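Side-chain contact in PaaX domain-containing protein, C-domain protein (Mycobacterium tuberculosis, PDB 3KFW), which is of unknown function but is probably a transcriptional regulator of the PaaX type: residues A150-A155 with A203-A208. Numbering follows the deposited sequence.
Sequences APADLA and AELLPA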
loop_
_atom_site.group_PDB
_atom_site.type_symbol
_atom_site.label_atom_id
_atom_site.label_comp_id
_atom_site.label_asym_id
_atom_site.label_seq_id
_atom_site.Cartn_x
_atom_site.Cartn_y
_atom_site.Cartn_z
ATOM N N ALA A 150 5.595 14.031 18.843
ATOM C CA ALA A 150 4.379 13.889 19.643
ATOM C C ALA A 150 4.173 12.381 19.821
ATOM O O ALA A 150 3.299 11.792 19.200
ATOM C CB ALA A 150 3.179 14.493 18.905
ATOM N N PRO A 151 4.983 11.755 20.676
ATOM C CA PRO A 151 4.896 10.314 20.814
ATOM C C PRO A 151 3.594 9.816 21.492
ATOM O O PRO A 151 3.182 8.685 21.223
ATOM C CB PRO A 151 6.148 9.978 21.611
ATOM C CG PRO A 151 6.351 11.252 22.500
ATOM C CD PRO A 151 5.946 12.371 21.617
ATOM N N ALA A 152 2.931 10.632 22.315
ATOM C CA ALA A 152 1.662 10.218 22.931
ATOM C C ALA A 152 0.592 10.269 21.867
ATOM O O ALA A 152 -0.445 9.546 21.913
ATOM C CB ALA A 152 1.270 11.143 24.077
ATOM N N ASP A 153 0.823 11.146 20.901
ATOM C CA ASP A 153 -0.121 11.267 19.848
ATOM C C ASP A 153 0.047 10.087 18.910
ATOM O O ASP A 153 -0.937 9.417 18.598
ATOM C CB ASP A 153 0.008 12.591 19.093
ATOM C CG ASP A 153 -1.070 12.726 18.071
ATOM O OD1 ASP A 153 -2.222 12.430 18.448
ATOM O OD2 ASP A 153 -0.800 13.048 16.896
ATOM N N LEU A 154 1.282 9.837 18.458
ATOM C CA LEU A 154 1.582 8.605 17.711
ATOM C C LEU A 154 0.949 7.347 18.388
ATOM O O LEU A 154 0.091 6.667 17.793
ATOM C CB LEU A 154 3.095 8.453 17.562
ATOM C CG LEU A 154 3.538 7.259 16.720
ATOM C CD1 LEU A 154 2.770 7.388 15.458
ATOM C CD2 LEU A 154 5.012 7.356 16.436
ATOM N N ALA A 155 1.306 7.094 19.647
ATOM C CA ALA A 155 0.695 5.976 20.395
ATOM C C ALA A 155 -0.817 5.923 20.220
ATOM O O ALA A 155 -1.356 4.866 19.921
ATOM C CB ALA A 155 1.119 5.966 21.939
ATOM N N ALA A 203 5.526 4.278 30.870
ATOM C CA ALA A 203 5.052 5.364 31.771
ATOM C C ALA A 203 4.614 6.677 31.111
ATOM O O ALA A 203 3.463 7.042 31.215
ATOM C CB ALA A 203 6.094 5.659 32.809
ATOM N N GLU A 204 5.528 7.358 30.426
ATOM C CA GLU A 204 5.292 8.696 29.846
ATOM C C GLU A 204 4.140 8.760 28.858
ATOM O O GLU A 204 3.667 9.854 28.527
ATOM C CB GLU A 204 6.526 9.193 29.089
ATOM C CG GLU A 204 7.775 9.327 29.920
ATOM C CD GLU A 204 8.562 8.000 30.094
ATOM O OE1 GLU A 204 8.043 6.985 30.666
ATOM O OE2 GLU A 204 9.735 7.997 29.652
ATOM N N LEU A 205 3.724 7.605 28.328
ATOM C CA LEU A 205 2.739 7.631 27.249
ATOM C C LEU A 205 1.411 7.121 27.730
ATOM O O LEU A 205 0.424 7.263 27.019
ATOM C CB LEU A 205 3.201 6.838 26.015
ATOM C CG LEU A 205 4.589 7.187 25.499
ATOM C CD1 LEU A 205 4.907 6.360 24.332
ATOM C CD2 LEU A 205 4.709 8.703 25.126
ATOM N N LEU A 206 1.403 6.519 28.922
ATOM C CA LEU A 206 0.180 5.965 29.523
ATOM C C LEU A 206 -0.712 7.137 29.944
ATOM O O LEU A 206 -0.255 8.000 30.675
ATOM C CB LEU A 206 0.501 5.146 30.760
ATOM C CG LEU A 206 1.181 3.785 30.608
ATOM C CD1 LEU A 206 1.586 3.227 32.036
ATOM C CD2 LEU A 206 0.320 2.775 29.834
ATOM N N PRO A 207 -1.981 7.152 29.478
ATOM C CA PRO A 207 -2.982 8.073 30.012
ATOM C C PRO A 207 -3.342 7.658 31.458
ATOM O O PRO A 207 -3.191 6.477 31.807
ATOM C CB PRO A 207 -4.163 7.929 29.044
ATOM C CG PRO A 207 -3.746 6.898 27.978
ATOM C CD PRO A 207 -2.546 6.189 28.506
ATOM N N ALA A 208 -3.750 8.613 32.303
ATOM C CA ALA A 208 -3.938 8.349 33.739
ATOM C C ALA A 208 -5.170 7.493 34.083
ATOM O O ALA A 208 -5.269 6.982 35.195
ATOM C CB ALA A 208 -3.989 9.647 34.511
#
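L205 meets P151, A152 and A155 where helix 151-158 begins, a compact example of how one branched side chain can join a loop to a helix. Its CB points toward the helix and leaves the touching to the branches beyond. At CG, anti to the carbonyl carbon (chi1 -51°), the chain forks. CD1 continues the extended line from CA (chi2 180°), and CD1 of L205 approaches CB of A155 at 4.5 Å, a loose apolar touch one turn along from P151. CD2 does the closer work. CD2 of L205 rests on CB and CG of P151, 4.0 Å from each, and the leucine and proline side chains cross at roughly a right angle. Packed against the peptide that links P151 to A152, CD2 of L205 is also 3.8 Å from N of A152 and 4.3 Å from CB of A152. W84 touches both P151 and E204, bridging the two segments beside this contact. Away from the leucine, D153 makes a salt bridge to R142 of the second subunit. Chemically, the contact is dispersion and partial hydrophobic burial, with L205 and A155 inside and A152 at the exposed margin. Lacking a directional bond between the segments, it probably fixes their proximity more than an exact orientation.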